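Local coordinates for Exo-poly-alpha-D-galacturonosidase (Thermotoga maritima, PDB 3JUR), which probably hydrolyses polygalacturonic acid as a family 28 exo-acting glycosidase, a hyperthermoactive tetramer whose subunits are built on a beta-helix, at residues D[9-14]-D[284-289]; D[104-109]-D[302-307]; D[169-174]-D[178-183]; D[426-429]-D[434-437]. One frame throughout, in Å; residues are numbered along the deposited sequence.

Contact 1: residues D[9-14]-D[284-289]; sequences KIEEEI and LVRDNL
Glu11 and Arg286 join in a salt bridge: NH1 of Arg286 donates to OE2 of Glu11 over 2.9 Å. The oxygen stands at the edge of the guanidinium, close to its plane, although the carboxylate itself is turned 54° against that plane. Alongside the charged pair, both methyls of Leu284 pack along CG and CD of Glu11, with CD1 3.7 Å from CD. Ile14 supplies a second apolar touch, its CD1 3.8 Å from CB of Leu284.

The extended Glu11 chain places the acid there: CG is anti to the backbone N (chi1 167°), which carries the carboxylate off the helix and past Leu284. Helix 6-16 lies across strand 280-291 of the parallel beta-helix; the axes of 9-14 and 284-286 approach to 9.8 Å, with 105° between their N-to-C directions. Further out, Arg315 on strand 309-320 takes OE1 of Glu11, while Glu252 on strand 249-252 takes NE of Arg286. Asp287 stands farther off from Arg286, adding charge attraction without an N-H directed at it.

With each carboxylate oxygen of a buried Glu11 given to a different arginine, the acid is probably held as the anion, tying the N-terminal helix to two adjacent strands.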
loop_
_atom_site.group_PDB
_atom_site.type_symbol
_atom_site.label_atom_id
_atom_site.label_comp_id
_atom_site.label_asym_id
_atom_site.label_seq_id
_atom_site.Cartn_x
_atom_site.Cartn_y
_atom_site.Cartn_z
ATOM N N LYS D 9 -29.872 12.507 6.208
ATOM C CA LYS D 9 -30.961 13.487 6.349
ATOM C C LYS D 9 -31.708 13.711 5.032
ATOM O O LYS D 9 -32.926 13.873 5.029
ATOM C CB LYS D 9 -30.452 14.832 6.896
ATOM C CG LYS D 9 -29.781 14.768 8.266
ATOM C CD LYS D 9 -30.795 14.700 9.395
ATOM C CE LYS D 9 -30.115 14.413 10.724
ATOM N NZ LYS D 9 -31.109 14.190 11.814
ATOM N N ILE D 10 -30.982 13.722 3.917
ATOM C CA ILE D 10 -31.623 13.872 2.614
ATOM C C ILE D 10 -32.470 12.635 2.275
ATOM O O ILE D 10 -33.618 12.774 1.848
ATOM C CB ILE D 10 -30.606 14.229 1.495
ATOM C CG1 ILE D 10 -29.938 15.571 1.815
ATOM C CG2 ILE D 10 -31.302 14.320 0.125
ATOM C CD1 ILE D 10 -28.696 15.848 0.999
ATOM N N GLU D 11 -31.915 11.441 2.502
ATOM C CA GLU D 11 -32.647 10.187 2.285
ATOM C C GLU D 11 -33.936 10.136 3.124
ATOM O O GLU D 11 -34.982 9.687 2.644
ATOM C CB GLU D 11 -31.748 8.958 2.526
ATOM C CG GLU D 11 -32.514 7.633 2.618
ATOM C CD GLU D 11 -31.676 6.399 2.302
ATOM O OE1 GLU D 11 -30.432 6.508 2.232
ATOM O OE2 GLU D 11 -32.269 5.308 2.124
ATOM N N GLU D 12 -33.854 10.632 4.359
ATOM C CA GLU D 12 -35.003 10.742 5.263
ATOM C C GLU D 12 -36.088 11.605 4.648
ATOM O O GLU D 12 -37.246 11.210 4.587
ATOM C CB GLU D 12 -34.575 11.415 6.561
ATOM C CG GLU D 12 -34.856 10.631 7.803
ATOM C CD GLU D 12 -33.628 9.873 8.256
ATOM O OE1 GLU D 12 -33.318 8.847 7.614
ATOM O OE2 GLU D 12 -32.973 10.312 9.228
ATOM N N GLU D 13 -35.685 12.798 4.217
ATOM C CA GLU D 13 -36.564 13.789 3.614
ATOM C C GLU D 13 -37.287 13.232 2.382
ATOM O O GLU D 13 -38.501 13.411 2.242
ATOM C CB GLU D 13 -35.751 15.050 3.279
ATOM C CG GLU D 13 -36.470 16.110 2.442
ATOM C CD GLU D 13 -37.609 16.811 3.171
ATOM O OE1 GLU D 13 -37.731 16.673 4.408
ATOM O OE2 GLU D 13 -38.392 17.508 2.488
ATOM N N ILE D 14 -36.543 12.552 1.508
ATOM C CA ILE D 14 -37.126 11.893 0.343
ATOM C C ILE D 14 -38.174 10.854 0.756
ATOM O O ILE D 14 -39.305 10.878 0.262
ATOM C CB ILE D 14 -36.043 11.232 -0.568
ATOM C CG1 ILE D 14 -35.046 12.286 -1.062
ATOM C CG2 ILE D 14 -36.704 10.543 -1.760
ATOM C CD1 ILE D 14 -33.733 11.739 -1.584
ATOM N N LEU D 284 -33.786 9.548 -4.663
ATOM C CA LEU D 284 -33.118 8.481 -3.943
ATOM C C LEU D 284 -32.998 7.263 -4.855
ATOM O O LEU D 284 -33.997 6.768 -5.377
ATOM C CB LEU D 284 -33.878 8.140 -2.649
ATOM C CG LEU D 284 -33.337 7.027 -1.748
ATOM C CD1 LEU D 284 -31.926 7.366 -1.228
ATOM C CD2 LEU D 284 -34.290 6.796 -0.593
ATOM N N VAL D 285 -31.762 6.815 -5.067
ATOM C CA VAL D 285 -31.467 5.651 -5.906
ATOM C C VAL D 285 -30.739 4.626 -5.030
ATOM O O VAL D 285 -29.583 4.846 -4.653
ATOM C CB VAL D 285 -30.580 6.058 -7.112
ATOM C CG1 VAL D 285 -30.296 4.862 -8.043
ATOM C CG2 VAL D 285 -31.238 7.205 -7.887
ATOM N N ARG D 286 -31.408 3.527 -4.679
ATOM C CA ARG D 286 -30.806 2.580 -3.730
ATOM C C ARG D 286 -31.097 1.113 -4.045
ATOM O O ARG D 286 -32.139 0.784 -4.636
ATOM C CB ARG D 286 -31.250 2.909 -2.296
ATOM C CG ARG D 286 -32.732 2.694 -2.053
ATOM C CD ARG D 286 -33.137 3.082 -0.640
ATOM N NE ARG D 286 -34.470 2.590 -0.320
ATOM C CZ ARG D 286 -35.103 2.828 0.827
ATOM N NH1 ARG D 286 -34.533 3.576 1.761
ATOM N NH2 ARG D 286 -36.317 2.329 1.032
ATOM N N ASP D 287 -30.178 0.238 -3.623
ATOM C CA ASP D 287 -30.345 -1.221 -3.731
ATOM C C ASP D 287 -30.603 -1.725 -5.161
ATOM O O ASP D 287 -31.315 -2.720 -5.354
ATOM C CB ASP D 287 -31.472 -1.721 -2.798
ATOM C CG ASP D 287 -31.327 -1.218 -1.370
ATOM O OD1 ASP D 287 -30.214 -1.298 -0.802
ATOM O OD2 ASP D 287 -32.343 -0.750 -0.814
ATOM N N ASN D 288 -30.033 -1.044 -6.150
ATOM C CA ASN D 288 -30.181 -1.436 -7.550
ATOM C C ASN D 288 -28.997 -2.231 -8.059
ATOM O O ASN D 288 -27.910 -2.197 -7.468
ATOM C CB ASN D 288 -30.373 -0.214 -8.448
ATOM C CG ASN D 288 -31.580 0.599 -8.067
ATOM O OD1 ASN D 288 -32.719 0.184 -8.287
ATOM N ND2 ASN D 288 -31.342 1.771 -7.503
ATOM N N LEU D 289 -29.217 -2.929 -9.172
ATOM C CA LEU D 289 -28.194 -3.753 -9.788
ATOM C C LEU D 289 -28.099 -3.462 -11.282
ATOM O O LEU D 289 -29.068 -3.641 -12.020
ATOM C CB LEU D 289 -28.476 -5.241 -9.539
ATOM C CG LEU D 289 -27.569 -6.283 -10.208
ATOM C CD1 LEU D 289 -26.095 -6.120 -9.772
ATOM C CD2 LEU D 289 -28.066 -7.702 -9.953
#

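Contact 2: residues D[104-109]-D[302-307]; sequences RFEGIE and GSEMSG
Segment 104-109 is the tip of a beta hairpin with a two-residue turn, closed by a type I' turn from Phe105 to Ile108. The pair at its neck is bonded both ways, Phe105 N to Ile108 O at 2.9 Å and Ile108 N to Phe105 O at 3.1 Å, and both turn residues, Glu106 and Gly107, have positive phi. Facing it, segment 302-307 is the loop that follows strand 299-301 of the beta-helix. A cis peptide joins Gly302 to Ser303, and an inverse gamma turn centred on Glu304 follows, with a weak bond from Met305 N to Ser303 O.

These bends bring the Glu304 side chain toward the hairpin turn, where CA of Gly107 meets its CG at 4.1 Å. No hydrogen bond links the segments directly. Glu304 is bent at chi2 (96°), which swings its carboxylate beside the turn's backbone; OE2 approaches CB of Glu106 at 3.5 Å. Arg269 explains how two acceptors can share this spot, for its NE hydrogen-bonds to Glu106 O and its NH1 forms a salt bridge with OE2 of Glu304, while Lys266 forms a salt bridge with OE1 of the same acid. The two cations hold the carboxylate in place. Between the two acceptors themselves, Glu106 O and Glu304 OE2, the separation is 3.4 Å.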
loop_
_atom_site.group_PDB
_atom_site.type_symbol
_atom_site.label_atom_id
_atom_site.label_comp_id
_atom_site.label_asym_id
_atom_site.label_seq_id
_atom_site.Cartn_x
_atom_site.Cartn_y
_atom_site.Cartn_z
ATOM N N ARG D 104 -41.072 15.601 -24.932
ATOM C CA ARG D 104 -39.754 16.188 -24.797
ATOM C C ARG D 104 -38.742 15.356 -25.575
ATOM O O ARG D 104 -38.846 14.131 -25.614
ATOM C CB ARG D 104 -39.385 16.266 -23.309
ATOM C CG ARG D 104 -38.652 17.538 -22.927
ATOM C CD ARG D 104 -38.295 17.591 -21.454
ATOM N NE ARG D 104 -39.164 18.506 -20.725
ATOM C CZ ARG D 104 -38.788 19.229 -19.676
ATOM N NH1 ARG D 104 -37.537 19.164 -19.221
ATOM N NH2 ARG D 104 -39.662 20.027 -19.082
ATOM N N PHE D 105 -37.782 16.012 -26.218
ATOM C CA PHE D 105 -36.681 15.296 -26.864
ATOM C C PHE D 105 -35.337 15.865 -26.426
ATOM O O PHE D 105 -35.033 17.030 -26.678
ATOM C CB PHE D 105 -36.802 15.323 -28.396
ATOM C CG PHE D 105 -35.851 14.380 -29.100
ATOM C CD1 PHE D 105 -36.254 13.094 -29.441
ATOM C CD2 PHE D 105 -34.548 14.780 -29.414
ATOM C CE1 PHE D 105 -35.386 12.223 -30.093
ATOM C CE2 PHE D 105 -33.670 13.915 -30.060
ATOM C CZ PHE D 105 -34.093 12.633 -30.402
ATOM N N GLU D 106 -34.545 15.024 -25.771
ATOM C CA GLU D 106 -33.232 15.401 -25.220
ATOM C C GLU D 106 -33.232 16.782 -24.554
ATOM O O GLU D 106 -32.395 17.643 -24.855
ATOM C CB GLU D 106 -32.125 15.244 -26.276
ATOM C CG GLU D 106 -31.896 13.778 -26.673
ATOM C CD GLU D 106 -30.756 13.572 -27.662
ATOM O OE1 GLU D 106 -30.565 14.415 -28.567
ATOM O OE2 GLU D 106 -30.057 12.545 -27.544
ATOM N N GLY D 107 -34.197 16.973 -23.653
ATOM C CA GLY D 107 -34.270 18.163 -22.809
ATOM C C GLY D 107 -35.014 19.371 -23.361
ATOM O O GLY D 107 -35.072 20.411 -22.700
ATOM N N ILE D 108 -35.581 19.254 -24.559
ATOM C CA ILE D 108 -36.362 20.356 -25.139
ATOM C C ILE D 108 -37.803 19.917 -25.432
ATOM O O ILE D 108 -38.028 18.887 -26.078
ATOM C CB ILE D 108 -35.691 20.961 -26.416
ATOM C CG1 ILE D 108 -34.296 21.518 -26.095
ATOM C CG2 ILE D 108 -36.568 22.073 -27.028
ATOM C CD1 ILE D 108 -33.416 21.747 -27.308
ATOM N N GLU D 109 -38.764 20.704 -24.944
ATOM C CA GLU D 109 -40.187 20.427 -25.142
ATOM C C GLU D 109 -40.609 20.613 -26.593
ATOM O O GLU D 109 -40.118 21.506 -27.286
ATOM C CB GLU D 109 -41.041 21.332 -24.252
ATOM C CG GLU D 109 -40.923 21.036 -22.766
ATOM C CD GLU D 109 -41.988 21.737 -21.945
ATOM O OE1 GLU D 109 -42.400 21.183 -20.900
ATOM O OE2 GLU D 109 -42.413 22.840 -22.346
ATOM N N GLY D 302 -26.949 14.891 -15.884
ATOM C CA GLY D 302 -26.783 15.659 -17.123
ATOM C C GLY D 302 -26.910 14.829 -18.394
ATOM O O GLY D 302 -27.281 13.657 -18.332
ATOM N N SER D 303 -26.583 15.403 -19.552
ATOM C CA SER D 303 -26.024 16.756 -19.676
ATOM C C SER D 303 -27.097 17.841 -19.649
ATOM O O SER D 303 -26.793 19.027 -19.519
ATOM C CB SER D 303 -25.242 16.879 -20.977
ATOM O OG SER D 303 -26.129 16.970 -22.086
ATOM N N GLU D 304 -28.351 17.429 -19.800
ATOM C CA GLU D 304 -29.460 18.366 -19.774
ATOM C C GLU D 304 -29.812 18.649 -18.316
ATOM O O GLU D 304 -30.739 18.067 -17.771
ATOM C CB GLU D 304 -30.660 17.814 -20.544
ATOM C CG GLU D 304 -30.352 17.424 -21.999
ATOM C CD GLU D 304 -30.048 15.939 -22.183
ATOM O OE1 GLU D 304 -29.497 15.300 -21.259
ATOM O OE2 GLU D 304 -30.366 15.405 -23.261
ATOM N N MET D 305 -29.055 19.548 -17.694
ATOM C CA MET D 305 -29.255 19.882 -16.289
ATOM C C MET D 305 -29.427 21.394 -16.098
ATOM O O MET D 305 -29.160 21.928 -15.016
ATOM C CB MET D 305 -28.102 19.327 -15.426
ATOM C CG MET D 305 -26.698 19.475 -16.034
ATOM S SD MET D 305 -26.320 21.154 -16.583
ATOM C CE MET D 305 -25.804 21.879 -15.032
ATOM N N SER D 306 -29.892 22.071 -17.152
ATOM C CA SER D 306 -30.011 23.535 -17.162
ATOM C C SER D 306 -30.989 24.085 -16.120
ATOM O O SER D 306 -30.917 25.255 -15.756
ATOM C CB SER D 306 -30.412 24.027 -18.556
ATOM O OG SER D 306 -29.420 23.690 -19.512
ATOM N N GLY D 307 -31.909 23.242 -15.659
ATOM C CA GLY D 307 -32.845 23.619 -14.603
ATOM C C GLY D 307 -32.268 23.408 -13.215
ATOM O O GLY D 307 -32.848 23.851 -12.223
#

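Contact 3: residues D[169-174]-D[178-183]; sequences EMAERG and EERVFG
NH1 of Arg180 is gripped twice, by a salt bridge to OD1 of Asp272 and by a hydrogen bond to the carbonyl O of Glu109, while NH2 of the same group bonds to the carbonyl O of Thr175. Held at both terminal nitrogens, the guanidinium lies against helix 161-173. CA of Ala171 sits over one face, 3.8 Å from NH2 and offset toward the rim, so the helix backbone packs on the flat cation without competing for its N-H groups. Arg180 gets there through a chain extended from CG to NE, with chi2 at -178°.

Thr175 follows the end of the helix, which closes in a Schellman motif. Gly174 is its C-prime residue, with a positive phi of 106°; Thr175 N reaches back to Met170 O, and Gly174 N makes a weak bond to Ala171 O at 3.2 Å. The chain then turns through a short 3-10 segment and comes back past the last helical turn.

On this return Met170 and Phe182 approach from opposite directions in a Met-aromatic contact. The sulfur SD comes 3.9 Å from CZ of Phe182 and 5.0 Å from the ring centroid, in an oblique position 68° off the ring normal. SD of Met170 also lies near the Arg180 chain, 4.3 Å from CG. Leu167, one turn back in the helix, packs on the Phe182 ring as well, and His186 meets that ring edge-to-face.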
loop_
_atom_site.group_PDB
_atom_site.type_symbol
_atom_site.label_atom_id
_atom_site.label_comp_id
_atom_site.label_asym_id
_atom_site.label_seq_id
_atom_site.Cartn_x
_atom_site.Cartn_y
_atom_site.Cartn_z
ATOM N N GLU D 169 -32.662 25.414 -32.344
ATOM C CA GLU D 169 -32.819 26.780 -32.852
ATOM C C GLU D 169 -34.151 27.415 -32.457
ATOM O O GLU D 169 -34.188 28.580 -32.069
ATOM C CB GLU D 169 -32.611 26.823 -34.365
ATOM C CG GLU D 169 -31.165 27.095 -34.751
ATOM C CD GLU D 169 -30.798 26.569 -36.130
ATOM O OE1 GLU D 169 -31.548 26.823 -37.098
ATOM O OE2 GLU D 169 -29.742 25.906 -36.242
ATOM N N MET D 170 -35.229 26.634 -32.532
ATOM C CA MET D 170 -36.557 27.079 -32.100
ATOM C C MET D 170 -36.571 27.463 -30.620
ATOM O O MET D 170 -37.102 28.508 -30.255
ATOM C CB MET D 170 -37.606 25.998 -32.364
ATOM C CG MET D 170 -37.979 25.817 -33.821
ATOM S SD MET D 170 -38.846 24.252 -34.091
ATOM C CE MET D 170 -39.515 24.540 -35.736
ATOM N N ALA D 171 -35.980 26.619 -29.777
ATOM C CA ALA D 171 -35.908 26.892 -28.345
ATOM C C ALA D 171 -35.124 28.173 -28.075
ATOM O O ALA D 171 -35.549 29.004 -27.264
ATOM C CB ALA D 171 -35.302 25.714 -27.605
ATOM N N GLU D 172 -34.000 28.344 -28.773
ATOM C CA GLU D 172 -33.210 29.575 -28.681
ATOM C C GLU D 172 -34.016 30.842 -28.980
ATOM O O GLU D 172 -33.875 31.836 -28.266
ATOM C CB GLU D 172 -31.971 29.517 -29.581
ATOM C CG GLU D 172 -30.653 29.394 -28.828
ATOM C CD GLU D 172 -30.441 30.501 -27.792
ATOM O OE1 GLU D 172 -30.179 30.172 -26.615
ATOM O OE2 GLU D 172 -30.548 31.693 -28.146
ATOM N N ARG D 173 -34.851 30.792 -30.026
ATOM C CA ARG D 173 -35.708 31.923 -30.429
ATOM C C ARG D 173 -36.659 32.319 -29.310
ATOM O O ARG D 173 -36.851 33.501 -29.033
ATOM C CB ARG D 173 -36.571 31.574 -31.653
ATOM C CG ARG D 173 -35.846 31.072 -32.887
ATOM C CD ARG D 173 -35.463 32.199 -33.839
ATOM N NE ARG D 173 -34.867 31.694 -35.077
ATOM C CZ ARG D 173 -33.665 31.121 -35.167
ATOM N NH1 ARG D 173 -32.901 30.955 -34.089
ATOM N NH2 ARG D 173 -33.224 30.699 -36.346
ATOM N N GLY D 174 -37.252 31.314 -28.677
ATOM C CA GLY D 174 -38.347 31.523 -27.748
ATOM C C GLY D 174 -39.656 31.096 -28.381
ATOM O O GLY D 174 -40.724 31.393 -27.849
ATOM N N GLU D 178 -46.234 25.120 -28.534
ATOM C CA GLU D 178 -47.373 24.785 -29.400
ATOM C C GLU D 178 -47.018 24.891 -30.880
ATOM O O GLU D 178 -47.710 24.334 -31.732
ATOM C CB GLU D 178 -48.575 25.701 -29.104
ATOM C CG GLU D 178 -49.188 25.557 -27.703
ATOM C CD GLU D 178 -48.350 26.199 -26.588
ATOM O OE1 GLU D 178 -48.591 25.871 -25.407
ATOM O OE2 GLU D 178 -47.455 27.027 -26.881
ATOM N N GLU D 179 -45.938 25.609 -31.176
ATOM C CA GLU D 179 -45.503 25.835 -32.553
ATOM C C GLU D 179 -44.296 24.973 -32.942
ATOM O O GLU D 179 -43.795 25.058 -34.064
ATOM C CB GLU D 179 -45.221 27.325 -32.783
ATOM C CG GLU D 179 -46.444 28.212 -32.563
ATOM C CD GLU D 179 -46.155 29.697 -32.697
ATOM O OE1 GLU D 179 -45.030 30.072 -33.098
ATOM O OE2 GLU D 179 -47.067 30.495 -32.397
ATOM N N ARG D 180 -43.850 24.134 -32.012
ATOM C CA ARG D 180 -42.756 23.203 -32.260
ATOM C C ARG D 180 -43.331 21.838 -32.615
ATOM O O ARG D 180 -43.297 20.906 -31.805
ATOM C CB ARG D 180 -41.848 23.092 -31.032
ATOM C CG ARG D 180 -41.239 24.399 -30.572
ATOM C CD ARG D 180 -40.327 24.164 -29.384
ATOM N NE ARG D 180 -40.076 25.392 -28.637
ATOM C CZ ARG D 180 -39.590 25.432 -27.399
ATOM N NH1 ARG D 180 -39.298 24.306 -26.753
ATOM N NH2 ARG D 180 -39.395 26.600 -26.802
ATOM N N VAL D 181 -43.855 21.729 -33.831
ATOM C CA VAL D 181 -44.576 20.532 -34.259
ATOM C C VAL D 181 -43.707 19.665 -35.166
ATOM O O VAL D 181 -43.237 20.119 -36.211
ATOM C CB VAL D 181 -45.913 20.895 -34.966
ATOM C CG1 VAL D 181 -46.679 19.637 -35.387
ATOM C CG2 VAL D 181 -46.774 21.767 -34.061
ATOM N N PHE D 182 -43.503 18.417 -34.756
ATOM C CA PHE D 182 -42.715 17.466 -35.537
ATOM C C PHE D 182 -43.579 16.273 -35.955
ATOM O O PHE D 182 -44.539 16.449 -36.701
ATOM C CB PHE D 182 -41.431 17.071 -34.780
ATOM C CG PHE D 182 -40.447 18.205 -34.647
ATOM C CD1 PHE D 182 -39.365 18.310 -35.515
ATOM C CD2 PHE D 182 -40.628 19.198 -33.688
ATOM C CE1 PHE D 182 -38.468 19.374 -35.415
ATOM C CE2 PHE D 182 -39.738 20.266 -33.584
ATOM C CZ PHE D 182 -38.655 20.353 -34.448
ATOM N N GLY D 183 -43.257 15.073 -35.483
ATOM C CA GLY D 183 -44.021 13.888 -35.865
ATOM C C GLY D 183 -43.803 13.502 -37.314
ATOM O O GLY D 183 -42.661 13.301 -37.739
#

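Contact 4: residues D[426-429]-D[434-437]; sequences MENV and SRFE
This is a short antiparallel pairing at the C-terminal end of the beta-helix, where strand 429-431 doubles back into strand 434-436. Val429 and Phe436 form a hydrogen-bonded pair: Val429 N donates to Phe436 O at 2.9 Å, and Phe436 N returns a bond to Val429 O at 2.8 Å. Their side chains lie on the same face, CG2 of Val429 touching CB of Phe436 at 3.7 Å.

One residue earlier the pairing is irregular. Asn428 and Val429 both face Phe436, a G1 beta bulge, and Asn428 has the positive phi (51°) of its first position. Its N-H goes to Glu437 O instead, at 2.9 Å.

The Asn428 side chain, CG anti to the backbone N, reaches across to Arg435. OD1 accepts NH1 at 2.6 Å, nearly along its C=O axis, with the oxygen tilted from the guanidinium plane, and takes a weaker bond from NH2 at 3.1 Å; the amide and guanidinium planes are 29° apart. ND2 hydrogen-bonds to OD1 of Asp407, consistent with this amide orientation. The same strand meets the third subunit: OG of Ser434 bonds to the backbone N of Arg435 of that neighbouring chain.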
loop_
_atom_site.group_PDB
_atom_site.type_symbol
_atom_site.label_atom_id
_atom_site.label_comp_id
_atom_site.label_asym_id
_atom_site.label_seq_id
_atom_site.Cartn_x
_atom_site.Cartn_y
_atom_site.Cartn_z
ATOM N N MET D 426 -9.511 13.913 -0.853
ATOM C CA MET D 426 -9.626 12.484 -0.554
ATOM C C MET D 426 -9.185 12.232 0.888
ATOM O O MET D 426 -8.175 12.779 1.340
ATOM C CB MET D 426 -8.798 11.644 -1.531
ATOM C CG MET D 426 -9.104 11.924 -3.009
ATOM S SD MET D 426 -8.423 10.720 -4.169
ATOM C CE MET D 426 -9.675 9.454 -4.106
ATOM N N GLU D 427 -9.967 11.436 1.613
ATOM C CA GLU D 427 -9.659 11.091 2.998
ATOM C C GLU D 427 -9.800 9.581 3.196
ATOM O O GLU D 427 -10.828 9.018 2.858
ATOM C CB GLU D 427 -10.565 11.867 3.962
ATOM C CG GLU D 427 -10.386 13.387 3.880
ATOM C CD GLU D 427 -11.102 14.159 4.984
ATOM O OE1 GLU D 427 -11.698 13.530 5.889
ATOM O OE2 GLU D 427 -11.064 15.412 4.939
ATOM N N ASN D 428 -8.760 8.935 3.733
ATOM C CA ASN D 428 -8.746 7.478 3.918
ATOM C C ASN D 428 -9.111 6.708 2.626
ATOM O O ASN D 428 -10.125 5.991 2.568
ATOM C CB ASN D 428 -9.643 7.066 5.112
ATOM C CG ASN D 428 -9.599 5.567 5.398
ATOM O OD1 ASN D 428 -8.539 4.943 5.310
ATOM N ND2 ASN D 428 -10.758 4.979 5.741
ATOM N N VAL D 429 -8.288 6.885 1.589
ATOM C CA VAL D 429 -8.507 6.222 0.290
ATOM C C VAL D 429 -7.340 5.321 -0.100
ATOM O O VAL D 429 -6.181 5.610 0.208
ATOM C CB VAL D 429 -8.753 7.218 -0.886
ATOM C CG1 VAL D 429 -10.042 8.006 -0.691
ATOM C CG2 VAL D 429 -7.554 8.153 -1.059
ATOM N N SER D 434 -1.877 2.541 -3.498
ATOM C CA SER D 434 -1.398 3.691 -2.731
ATOM C C SER D 434 -2.434 4.103 -1.694
ATOM O O SER D 434 -3.589 4.352 -2.027
ATOM C CB SER D 434 -1.094 4.880 -3.655
ATOM O OG SER D 434 0.172 4.748 -4.274
ATOM N N ARG D 435 -2.009 4.172 -0.439
ATOM C CA ARG D 435 -2.877 4.589 0.641
ATOM C C ARG D 435 -2.687 6.077 0.902
ATOM O O ARG D 435 -1.563 6.546 1.069
ATOM C CB ARG D 435 -2.559 3.802 1.916
ATOM C CG ARG D 435 -3.790 3.432 2.722
ATOM C CD ARG D 435 -3.537 3.499 4.221
ATOM N NE ARG D 435 -4.043 4.749 4.795
ATOM C CZ ARG D 435 -5.278 4.905 5.272
ATOM N NH1 ARG D 435 -6.131 3.886 5.250
ATOM N NH2 ARG D 435 -5.663 6.075 5.778
ATOM N N PHE D 436 -3.787 6.815 0.934
ATOM C CA PHE D 436 -3.734 8.222 1.292
ATOM C C PHE D 436 -4.635 8.481 2.481
ATOM O O PHE D 436 -5.853 8.314 2.382
ATOM C CB PHE D 436 -4.170 9.096 0.111
ATOM C CG PHE D 436 -3.306 8.946 -1.106
ATOM C CD1 PHE D 436 -2.117 9.660 -1.224
ATOM C CD2 PHE D 436 -3.676 8.083 -2.132
ATOM C CE1 PHE D 436 -1.317 9.520 -2.343
ATOM C CE2 PHE D 436 -2.880 7.939 -3.259
ATOM C CZ PHE D 436 -1.697 8.658 -3.368
ATOM N N GLU D 437 -4.042 8.878 3.605
ATOM C CA GLU D 437 -4.819 9.412 4.716
ATOM C C GLU D 437 -5.505 10.704 4.264
ATOM O O GLU D 437 -6.700 10.879 4.499
ATOM C CB GLU D 437 -3.947 9.661 5.952
ATOM C CG GLU D 437 -4.733 10.184 7.170
ATOM C CD GLU D 437 -3.839 10.714 8.290
ATOM O OE1 GLU D 437 -2.857 10.026 8.653
ATOM O OE2 GLU D 437 -4.123 11.825 8.814
#

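Contacts 2 and 3 are neighbours, with centres 14 Å apart. They meet directly: CG2 of Ile108, in the hairpin of contact 2, packs on CB of Ala171 in contact 3 at 3.9 Å, so hairpin and helix 161-173 form one elaboration beside the beta-helix. Contact 1 lies about 23 Å from contact 2 between centres, without touching, yet segments 284-289 and 302-307 are close in sequence and tie successive parts of the beta-helix, one to the N-terminal helix, the other to the 104-109 hairpin. Contact 4 stands apart at the end of the beta-helix, about 26 Å from contact 1 and 50 Å from contact 3 between centres; of the four, it is the one engaged with the third subunit.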